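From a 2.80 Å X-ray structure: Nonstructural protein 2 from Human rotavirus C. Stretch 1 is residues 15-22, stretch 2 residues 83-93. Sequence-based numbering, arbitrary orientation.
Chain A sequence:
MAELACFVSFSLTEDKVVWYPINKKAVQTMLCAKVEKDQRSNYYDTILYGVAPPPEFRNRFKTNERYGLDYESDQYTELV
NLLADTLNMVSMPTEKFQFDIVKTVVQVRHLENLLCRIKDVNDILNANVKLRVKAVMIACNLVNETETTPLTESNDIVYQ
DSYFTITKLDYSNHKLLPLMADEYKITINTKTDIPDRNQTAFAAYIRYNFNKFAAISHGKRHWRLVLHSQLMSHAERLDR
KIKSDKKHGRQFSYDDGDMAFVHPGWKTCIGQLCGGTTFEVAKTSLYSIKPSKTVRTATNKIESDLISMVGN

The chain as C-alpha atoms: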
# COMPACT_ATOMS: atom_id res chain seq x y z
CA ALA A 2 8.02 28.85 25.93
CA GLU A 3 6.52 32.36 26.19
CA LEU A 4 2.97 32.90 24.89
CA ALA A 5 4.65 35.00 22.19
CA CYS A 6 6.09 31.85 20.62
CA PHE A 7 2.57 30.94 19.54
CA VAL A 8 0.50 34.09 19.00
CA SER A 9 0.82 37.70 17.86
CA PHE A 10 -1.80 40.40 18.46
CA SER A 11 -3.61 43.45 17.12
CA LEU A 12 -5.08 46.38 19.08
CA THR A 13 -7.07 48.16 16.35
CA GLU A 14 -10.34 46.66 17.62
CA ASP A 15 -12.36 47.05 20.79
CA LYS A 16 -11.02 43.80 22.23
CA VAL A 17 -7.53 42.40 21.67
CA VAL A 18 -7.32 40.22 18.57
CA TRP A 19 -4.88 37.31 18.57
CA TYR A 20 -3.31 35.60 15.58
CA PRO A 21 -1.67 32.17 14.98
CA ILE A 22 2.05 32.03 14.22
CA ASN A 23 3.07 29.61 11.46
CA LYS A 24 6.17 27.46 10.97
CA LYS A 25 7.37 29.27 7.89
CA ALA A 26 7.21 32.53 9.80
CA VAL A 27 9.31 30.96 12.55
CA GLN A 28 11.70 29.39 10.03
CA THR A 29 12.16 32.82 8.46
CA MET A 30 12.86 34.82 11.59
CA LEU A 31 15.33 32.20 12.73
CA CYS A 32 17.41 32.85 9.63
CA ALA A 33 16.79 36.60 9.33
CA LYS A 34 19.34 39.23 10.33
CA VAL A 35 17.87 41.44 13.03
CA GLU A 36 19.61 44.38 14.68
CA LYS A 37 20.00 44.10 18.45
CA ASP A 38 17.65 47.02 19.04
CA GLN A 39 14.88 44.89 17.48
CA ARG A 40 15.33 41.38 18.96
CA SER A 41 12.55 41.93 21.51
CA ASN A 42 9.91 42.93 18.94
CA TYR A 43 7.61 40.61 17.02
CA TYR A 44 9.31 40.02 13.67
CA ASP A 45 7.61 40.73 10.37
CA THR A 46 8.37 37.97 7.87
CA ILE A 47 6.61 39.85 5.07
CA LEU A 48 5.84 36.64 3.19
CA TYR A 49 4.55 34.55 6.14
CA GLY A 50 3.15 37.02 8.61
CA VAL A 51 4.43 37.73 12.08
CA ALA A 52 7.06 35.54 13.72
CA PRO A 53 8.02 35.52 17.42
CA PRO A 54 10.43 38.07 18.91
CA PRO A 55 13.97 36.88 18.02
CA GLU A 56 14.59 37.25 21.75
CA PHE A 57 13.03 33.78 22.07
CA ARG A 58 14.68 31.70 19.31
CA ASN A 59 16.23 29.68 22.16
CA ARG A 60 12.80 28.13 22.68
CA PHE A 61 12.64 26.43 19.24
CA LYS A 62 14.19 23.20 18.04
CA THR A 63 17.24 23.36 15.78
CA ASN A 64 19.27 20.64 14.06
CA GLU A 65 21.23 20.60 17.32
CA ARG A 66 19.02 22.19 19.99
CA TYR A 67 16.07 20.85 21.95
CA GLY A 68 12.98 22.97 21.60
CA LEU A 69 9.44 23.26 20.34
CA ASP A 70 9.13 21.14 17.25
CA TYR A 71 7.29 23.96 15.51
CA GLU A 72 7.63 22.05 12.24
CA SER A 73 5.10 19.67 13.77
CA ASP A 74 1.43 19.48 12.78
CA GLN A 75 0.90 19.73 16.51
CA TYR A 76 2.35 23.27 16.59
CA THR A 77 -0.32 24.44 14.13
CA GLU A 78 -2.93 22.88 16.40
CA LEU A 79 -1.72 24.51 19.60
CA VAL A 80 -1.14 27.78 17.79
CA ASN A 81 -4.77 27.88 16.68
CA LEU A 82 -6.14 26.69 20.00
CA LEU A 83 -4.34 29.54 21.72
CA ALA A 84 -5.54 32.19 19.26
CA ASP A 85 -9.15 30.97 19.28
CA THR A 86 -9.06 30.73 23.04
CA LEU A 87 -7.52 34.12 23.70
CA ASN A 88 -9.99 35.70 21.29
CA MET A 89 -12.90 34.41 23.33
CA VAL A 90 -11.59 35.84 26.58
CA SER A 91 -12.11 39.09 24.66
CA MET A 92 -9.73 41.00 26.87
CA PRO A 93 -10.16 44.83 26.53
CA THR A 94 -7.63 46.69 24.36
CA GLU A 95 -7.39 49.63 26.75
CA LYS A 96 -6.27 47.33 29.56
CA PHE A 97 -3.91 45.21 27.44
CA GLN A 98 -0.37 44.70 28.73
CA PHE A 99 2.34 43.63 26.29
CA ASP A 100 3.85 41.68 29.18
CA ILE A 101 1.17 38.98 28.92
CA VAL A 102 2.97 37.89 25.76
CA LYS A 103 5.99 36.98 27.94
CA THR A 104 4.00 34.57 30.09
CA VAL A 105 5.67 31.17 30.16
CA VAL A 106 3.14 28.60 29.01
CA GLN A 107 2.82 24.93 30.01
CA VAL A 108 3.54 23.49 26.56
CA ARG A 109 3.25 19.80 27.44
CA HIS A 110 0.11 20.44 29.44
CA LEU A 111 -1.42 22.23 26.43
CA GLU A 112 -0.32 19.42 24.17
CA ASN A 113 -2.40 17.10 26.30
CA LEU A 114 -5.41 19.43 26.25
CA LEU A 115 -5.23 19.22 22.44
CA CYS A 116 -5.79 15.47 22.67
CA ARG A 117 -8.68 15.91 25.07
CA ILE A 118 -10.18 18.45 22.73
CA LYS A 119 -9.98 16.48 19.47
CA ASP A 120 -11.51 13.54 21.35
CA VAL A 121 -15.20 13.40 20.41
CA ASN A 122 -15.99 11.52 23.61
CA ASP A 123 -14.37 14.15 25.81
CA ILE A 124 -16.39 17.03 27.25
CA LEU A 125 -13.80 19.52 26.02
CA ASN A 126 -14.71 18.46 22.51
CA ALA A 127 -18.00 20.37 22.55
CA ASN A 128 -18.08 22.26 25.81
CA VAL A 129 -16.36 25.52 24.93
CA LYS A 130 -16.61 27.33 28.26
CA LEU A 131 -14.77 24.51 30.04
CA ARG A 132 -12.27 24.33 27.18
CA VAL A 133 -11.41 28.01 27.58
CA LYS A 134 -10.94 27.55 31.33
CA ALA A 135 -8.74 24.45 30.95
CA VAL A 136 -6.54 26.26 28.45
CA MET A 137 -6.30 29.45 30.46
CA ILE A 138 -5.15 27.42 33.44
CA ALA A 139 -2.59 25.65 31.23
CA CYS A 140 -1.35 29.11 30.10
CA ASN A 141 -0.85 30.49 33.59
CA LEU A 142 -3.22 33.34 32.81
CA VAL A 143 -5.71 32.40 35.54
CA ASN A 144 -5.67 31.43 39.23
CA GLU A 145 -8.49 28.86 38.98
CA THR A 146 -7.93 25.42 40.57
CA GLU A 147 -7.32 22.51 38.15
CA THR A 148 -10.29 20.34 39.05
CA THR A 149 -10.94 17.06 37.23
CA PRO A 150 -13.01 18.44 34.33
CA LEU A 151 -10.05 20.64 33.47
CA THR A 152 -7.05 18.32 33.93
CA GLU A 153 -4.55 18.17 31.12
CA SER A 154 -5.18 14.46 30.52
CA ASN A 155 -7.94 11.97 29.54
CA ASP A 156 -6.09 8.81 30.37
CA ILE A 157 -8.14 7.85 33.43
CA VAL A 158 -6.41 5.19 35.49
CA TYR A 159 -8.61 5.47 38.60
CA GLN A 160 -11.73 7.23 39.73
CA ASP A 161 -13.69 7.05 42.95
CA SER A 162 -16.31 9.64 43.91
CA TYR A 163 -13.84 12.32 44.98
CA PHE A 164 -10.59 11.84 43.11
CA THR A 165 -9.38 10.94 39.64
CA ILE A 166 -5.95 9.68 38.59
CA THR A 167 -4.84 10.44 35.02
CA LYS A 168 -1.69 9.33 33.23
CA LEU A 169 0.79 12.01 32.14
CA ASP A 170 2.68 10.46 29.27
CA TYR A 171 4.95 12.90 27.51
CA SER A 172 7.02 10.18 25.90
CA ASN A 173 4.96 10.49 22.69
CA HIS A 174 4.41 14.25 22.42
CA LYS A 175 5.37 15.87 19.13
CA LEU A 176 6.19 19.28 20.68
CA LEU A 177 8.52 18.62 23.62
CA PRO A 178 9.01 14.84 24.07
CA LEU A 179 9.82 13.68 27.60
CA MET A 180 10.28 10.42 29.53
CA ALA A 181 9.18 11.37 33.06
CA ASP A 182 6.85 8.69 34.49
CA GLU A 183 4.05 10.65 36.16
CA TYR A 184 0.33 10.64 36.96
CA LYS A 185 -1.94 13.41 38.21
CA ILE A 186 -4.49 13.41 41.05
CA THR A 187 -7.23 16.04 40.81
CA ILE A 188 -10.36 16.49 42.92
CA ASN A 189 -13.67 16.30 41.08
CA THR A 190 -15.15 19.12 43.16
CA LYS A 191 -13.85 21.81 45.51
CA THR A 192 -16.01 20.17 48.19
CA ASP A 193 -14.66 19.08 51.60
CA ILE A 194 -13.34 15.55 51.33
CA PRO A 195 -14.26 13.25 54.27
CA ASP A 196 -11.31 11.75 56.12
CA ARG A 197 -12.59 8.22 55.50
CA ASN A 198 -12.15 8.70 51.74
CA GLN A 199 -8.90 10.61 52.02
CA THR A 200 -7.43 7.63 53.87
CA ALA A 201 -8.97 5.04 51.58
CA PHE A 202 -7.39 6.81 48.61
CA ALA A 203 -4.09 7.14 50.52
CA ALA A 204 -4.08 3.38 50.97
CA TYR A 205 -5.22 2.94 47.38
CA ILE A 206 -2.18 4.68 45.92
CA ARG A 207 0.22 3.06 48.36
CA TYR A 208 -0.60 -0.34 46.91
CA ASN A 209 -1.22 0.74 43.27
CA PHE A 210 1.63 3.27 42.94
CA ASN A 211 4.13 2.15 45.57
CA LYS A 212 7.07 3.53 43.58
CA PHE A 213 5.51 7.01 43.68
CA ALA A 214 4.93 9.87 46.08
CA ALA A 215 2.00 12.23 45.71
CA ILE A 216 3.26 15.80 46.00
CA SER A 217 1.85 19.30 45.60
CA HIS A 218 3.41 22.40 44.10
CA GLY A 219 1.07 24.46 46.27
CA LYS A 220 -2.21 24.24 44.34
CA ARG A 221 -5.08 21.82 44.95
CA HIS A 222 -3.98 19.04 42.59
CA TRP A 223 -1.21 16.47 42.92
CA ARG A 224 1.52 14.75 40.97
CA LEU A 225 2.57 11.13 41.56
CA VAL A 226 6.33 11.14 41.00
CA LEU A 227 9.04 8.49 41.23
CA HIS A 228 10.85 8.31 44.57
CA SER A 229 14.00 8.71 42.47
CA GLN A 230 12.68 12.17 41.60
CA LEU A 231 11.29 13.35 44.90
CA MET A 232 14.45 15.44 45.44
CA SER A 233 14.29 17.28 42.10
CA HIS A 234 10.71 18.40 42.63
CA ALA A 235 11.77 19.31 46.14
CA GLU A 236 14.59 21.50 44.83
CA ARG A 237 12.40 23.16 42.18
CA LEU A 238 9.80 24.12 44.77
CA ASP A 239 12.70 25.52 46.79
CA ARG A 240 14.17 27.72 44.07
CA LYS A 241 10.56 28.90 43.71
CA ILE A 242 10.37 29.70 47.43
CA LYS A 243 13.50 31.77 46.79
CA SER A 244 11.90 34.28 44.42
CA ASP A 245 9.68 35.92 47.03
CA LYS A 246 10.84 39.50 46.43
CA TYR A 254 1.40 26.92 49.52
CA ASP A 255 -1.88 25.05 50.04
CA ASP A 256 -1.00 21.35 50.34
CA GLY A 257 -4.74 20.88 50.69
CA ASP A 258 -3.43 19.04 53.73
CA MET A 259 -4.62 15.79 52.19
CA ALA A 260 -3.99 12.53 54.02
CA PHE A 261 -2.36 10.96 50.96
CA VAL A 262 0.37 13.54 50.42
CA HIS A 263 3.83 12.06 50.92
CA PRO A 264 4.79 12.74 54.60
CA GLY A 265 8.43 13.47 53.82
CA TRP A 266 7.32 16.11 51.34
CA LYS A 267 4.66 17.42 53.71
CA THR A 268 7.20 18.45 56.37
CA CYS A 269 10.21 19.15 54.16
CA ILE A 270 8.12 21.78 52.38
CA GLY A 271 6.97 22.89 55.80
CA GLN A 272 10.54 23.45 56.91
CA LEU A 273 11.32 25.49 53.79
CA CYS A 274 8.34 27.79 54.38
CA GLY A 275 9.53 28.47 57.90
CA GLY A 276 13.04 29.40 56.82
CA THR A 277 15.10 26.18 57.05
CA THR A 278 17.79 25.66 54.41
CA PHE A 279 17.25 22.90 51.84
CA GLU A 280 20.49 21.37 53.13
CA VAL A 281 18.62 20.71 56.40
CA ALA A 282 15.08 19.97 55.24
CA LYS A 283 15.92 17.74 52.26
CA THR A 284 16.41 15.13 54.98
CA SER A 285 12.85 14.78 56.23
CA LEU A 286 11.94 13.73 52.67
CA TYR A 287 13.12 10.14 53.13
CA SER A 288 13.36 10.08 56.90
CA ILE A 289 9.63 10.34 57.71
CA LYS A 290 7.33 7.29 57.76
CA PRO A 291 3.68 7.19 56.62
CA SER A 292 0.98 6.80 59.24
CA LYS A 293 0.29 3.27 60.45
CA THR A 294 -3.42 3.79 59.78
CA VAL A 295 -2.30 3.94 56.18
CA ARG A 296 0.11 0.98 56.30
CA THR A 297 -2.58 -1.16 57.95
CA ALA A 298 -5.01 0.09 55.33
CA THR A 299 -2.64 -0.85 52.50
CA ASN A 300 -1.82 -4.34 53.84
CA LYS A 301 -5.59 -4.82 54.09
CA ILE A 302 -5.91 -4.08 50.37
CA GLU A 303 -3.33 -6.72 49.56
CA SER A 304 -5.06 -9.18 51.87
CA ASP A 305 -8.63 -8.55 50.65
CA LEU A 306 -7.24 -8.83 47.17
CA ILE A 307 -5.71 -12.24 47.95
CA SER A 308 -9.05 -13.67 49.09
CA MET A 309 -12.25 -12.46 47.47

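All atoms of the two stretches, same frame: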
# COMPACT_ATOMS: atom_id res chain seq x y z
N ASP A 15 -11.91 46.78 19.44
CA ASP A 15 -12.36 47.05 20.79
C ASP A 15 -11.67 46.09 21.75
O ASP A 15 -11.15 46.50 22.79
CB ASP A 15 -13.87 46.88 20.89
CG ASP A 15 -14.46 47.65 22.05
OD1 ASP A 15 -15.48 47.20 22.61
OD2 ASP A 15 -13.89 48.72 22.39
N LYS A 16 -11.69 44.81 21.41
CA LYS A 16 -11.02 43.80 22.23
C LYS A 16 -9.74 43.38 21.52
O LYS A 16 -9.62 43.55 20.30
CB LYS A 16 -11.92 42.57 22.45
CG LYS A 16 -13.16 42.77 23.33
CD LYS A 16 -14.36 43.24 22.53
CE LYS A 16 -15.65 43.15 23.34
NZ LYS A 16 -16.01 41.74 23.68
N VAL A 17 -8.78 42.85 22.27
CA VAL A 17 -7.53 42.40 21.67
C VAL A 17 -7.80 41.24 20.71
O VAL A 17 -8.58 40.33 21.01
CB VAL A 17 -6.55 41.92 22.74
CG1 VAL A 17 -5.28 41.41 22.08
CG2 VAL A 17 -6.25 43.06 23.69
N VAL A 18 -7.16 41.28 19.55
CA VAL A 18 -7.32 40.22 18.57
C VAL A 18 -6.01 39.45 18.48
O VAL A 18 -4.95 40.04 18.27
CB VAL A 18 -7.67 40.78 17.20
CG1 VAL A 18 -7.96 39.64 16.24
CG2 VAL A 18 -8.86 41.73 17.32
N TRP A 19 -6.08 38.14 18.64
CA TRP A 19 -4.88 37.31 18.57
C TRP A 19 -4.78 36.56 17.26
O TRP A 19 -5.78 36.21 16.65
CB TRP A 19 -4.87 36.31 19.72
CG TRP A 19 -5.02 36.96 21.05
CD1 TRP A 19 -6.18 37.29 21.69
CD2 TRP A 19 -3.96 37.38 21.91
NE1 TRP A 19 -5.91 37.89 22.88
CE2 TRP A 19 -4.56 37.96 23.04
CE3 TRP A 19 -2.57 37.33 21.82
CZ2 TRP A 19 -3.81 38.48 24.08
CZ3 TRP A 19 -1.82 37.84 22.84
CH2 TRP A 19 -2.44 38.42 23.97
N TYR A 20 -3.55 36.33 16.82
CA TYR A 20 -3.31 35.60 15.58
C TYR A 20 -2.32 34.45 15.74
O TYR A 20 -1.39 34.52 16.55
CB TYR A 20 -2.79 36.54 14.49
CG TYR A 20 -3.67 37.73 14.26
CD1 TYR A 20 -3.48 38.91 14.98
CD2 TYR A 20 -4.72 37.68 13.34
CE1 TYR A 20 -4.32 40.01 14.80
CE2 TYR A 20 -5.57 38.77 13.16
CZ TYR A 20 -5.37 39.93 13.89
OH TYR A 20 -6.21 41.00 13.73
N PRO A 21 -2.52 33.37 14.98
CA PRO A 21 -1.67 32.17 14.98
C PRO A 21 -0.32 32.48 14.35
O PRO A 21 -0.23 33.31 13.46
CB PRO A 21 -2.45 31.20 14.11
CG PRO A 21 -3.84 31.65 14.21
CD PRO A 21 -3.72 33.14 14.17
N ILE A 22 0.74 31.83 14.82
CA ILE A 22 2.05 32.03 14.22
C ILE A 22 2.39 30.73 13.47
O ILE A 22 2.27 29.64 14.03
CB ILE A 22 3.12 32.29 15.29
CG1 ILE A 22 2.94 33.69 15.86
CG2 ILE A 22 4.49 32.20 14.68
CD1 ILE A 22 3.97 34.05 16.91
N LEU A 83 -4.66 28.36 20.95
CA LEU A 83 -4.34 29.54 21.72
C LEU A 83 -4.99 30.80 21.17
O LEU A 83 -5.58 31.58 21.92
CB LEU A 83 -2.82 29.70 21.81
CG LEU A 83 -2.13 28.54 22.56
CD1 LEU A 83 -0.62 28.69 22.49
CD2 LEU A 83 -2.60 28.52 24.01
N ALA A 84 -4.92 31.02 19.86
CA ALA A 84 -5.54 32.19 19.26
C ALA A 84 -7.05 32.16 19.54
O ALA A 84 -7.60 33.06 20.18
CB ALA A 84 -5.27 32.23 17.76
N ASP A 85 -7.72 31.13 19.05
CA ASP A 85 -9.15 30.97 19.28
C ASP A 85 -9.49 31.25 20.72
O ASP A 85 -10.36 32.05 21.03
CB ASP A 85 -9.58 29.55 18.96
CG ASP A 85 -9.57 29.26 17.50
OD1 ASP A 85 -8.88 29.98 16.75
OD2 ASP A 85 -10.24 28.29 17.09
N THR A 86 -8.80 30.56 21.62
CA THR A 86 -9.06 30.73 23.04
C THR A 86 -8.93 32.19 23.42
O THR A 86 -9.92 32.83 23.75
CB THR A 86 -8.11 29.88 23.88
OG1 THR A 86 -8.33 28.50 23.58
CG2 THR A 86 -8.37 30.11 25.36
N LEU A 87 -7.73 32.73 23.35
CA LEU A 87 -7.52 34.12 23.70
C LEU A 87 -8.58 35.07 23.12
O LEU A 87 -9.01 36.02 23.79
CB LEU A 87 -6.12 34.55 23.26
CG LEU A 87 -5.00 33.91 24.07
CD1 LEU A 87 -3.66 34.36 23.52
CD2 LEU A 87 -5.14 34.29 25.54
N ASN A 88 -9.01 34.82 21.89
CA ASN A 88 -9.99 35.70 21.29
C ASN A 88 -11.30 35.67 22.06
O ASN A 88 -11.96 36.70 22.21
CB ASN A 88 -10.24 35.33 19.82
CG ASN A 88 -9.06 35.71 18.93
OD1 ASN A 88 -8.40 36.72 19.15
ND2 ASN A 88 -8.81 34.90 17.91
N MET A 89 -11.67 34.50 22.57
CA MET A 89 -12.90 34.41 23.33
C MET A 89 -12.84 35.22 24.61
O MET A 89 -13.76 35.97 24.93
CB MET A 89 -13.23 32.97 23.65
CG MET A 89 -13.87 32.26 22.49
SD MET A 89 -14.91 30.96 23.10
CE MET A 89 -16.24 31.93 23.89
N VAL A 90 -11.74 35.08 25.34
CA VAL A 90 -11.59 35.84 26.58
C VAL A 90 -11.93 37.31 26.32
O VAL A 90 -12.30 38.05 27.23
CB VAL A 90 -10.15 35.71 27.11
CG1 VAL A 90 -9.96 36.62 28.31
CG2 VAL A 90 -9.88 34.29 27.50
N SER A 91 -11.81 37.73 25.06
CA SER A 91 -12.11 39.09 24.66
C SER A 91 -11.59 40.15 25.60
O SER A 91 -12.32 41.05 25.99
CB SER A 91 -13.62 39.27 24.50
OG SER A 91 -14.08 38.56 23.38
N MET A 92 -10.33 40.03 25.98
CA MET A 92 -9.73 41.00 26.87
C MET A 92 -9.77 42.40 26.22
O MET A 92 -9.53 42.54 25.02
CB MET A 92 -8.30 40.57 27.18
CG MET A 92 -7.63 39.86 26.01
SD MET A 92 -6.36 38.76 26.62
CE MET A 92 -5.28 39.95 27.39
N PRO A 93 -10.08 43.44 27.01
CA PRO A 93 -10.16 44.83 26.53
C PRO A 93 -8.85 45.53 26.16
O PRO A 93 -7.94 45.66 26.98
CB PRO A 93 -10.90 45.53 27.66
CG PRO A 93 -10.45 44.78 28.86
CD PRO A 93 -10.54 43.35 28.40

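A short strand laid against a helix illustrates a general principle: apolar side chains fill the space between the two elements, while two backbone N-H groups, one in the strand and one just before it, find acceptors across the contact. In nonstructural protein 2 of human rotavirus C, strand 18-21 runs almost exactly antiparallel to helix 83-90, at 176°, with the axes approaching to 7.1 Å. Together the two stretches bury 567 Å².

Trp-19 is the centre. Its CA-to-CB bond points toward the helix, and no other residue of either stretch has so much area covered by its partner. With chi1 in the m well, the indole lays one face against Leu-87, whose CB sits 3.3 Å from the centroid of the five-membered ring of Trp-19 and only 18° off the ring normal. This is a CH-pi contact, and a tight one: CD1 of Trp-19 lies 3.2 Å from CB of Leu-87. Met-92 meets the same indole differently. Its SD lies 3.6 Å from CZ2 of Trp-19, near the ring plane, so the sulfur addresses the edge while CB of Leu-87 covers the face.

The apolar layer continues to both sides of Trp-19 along the chain. At one end, the small side chain of Ala-84 points toward the strand, and its CB packs 3.9 Å from CG of Pro-21; here the backbones come close, with CA of Trp-19 5.2 Å from CA of Ala-84. Just before the strand, CB of Val-17 lies 4.0 Å from CG of Met-92. Val-18 and Tyr-20, alternating with Trp-19 as strand residues do, point away and contribute little.

Two hydrogen bonds cross the contact, both given by backbone N atoms of stretch 1. The Trp-19 backbone N donates to OD1 of Asn-88 at 2.8 Å and a nearly straight 171°. The CA-to-CB bond of Asn-88 points sideways, but the end of its side chain comes nearer, so a helix side chain supplies the acceptor for a strand N-H. The same OD1 also lies 3.4 Å from CD1 of Trp-19, at the ring edge.

Beyond the helix, Ser-91 adopts positive phi and the chain becomes extended at Met-92. A backbone acceptor now replaces the side-chain one: the N of Val-17 donates to the O of Met-92 at 2.9 Å and 169°. Lys-16 and Pro-93 form a single beta bridge, their CA atoms 4.5 Å apart. At this exposed margin the side chain of Lys-16 lies beside Ser-91, its CG 3.3 Å from the O of Ser-91 and its NZ 3.5 Å from CB of Ser-91.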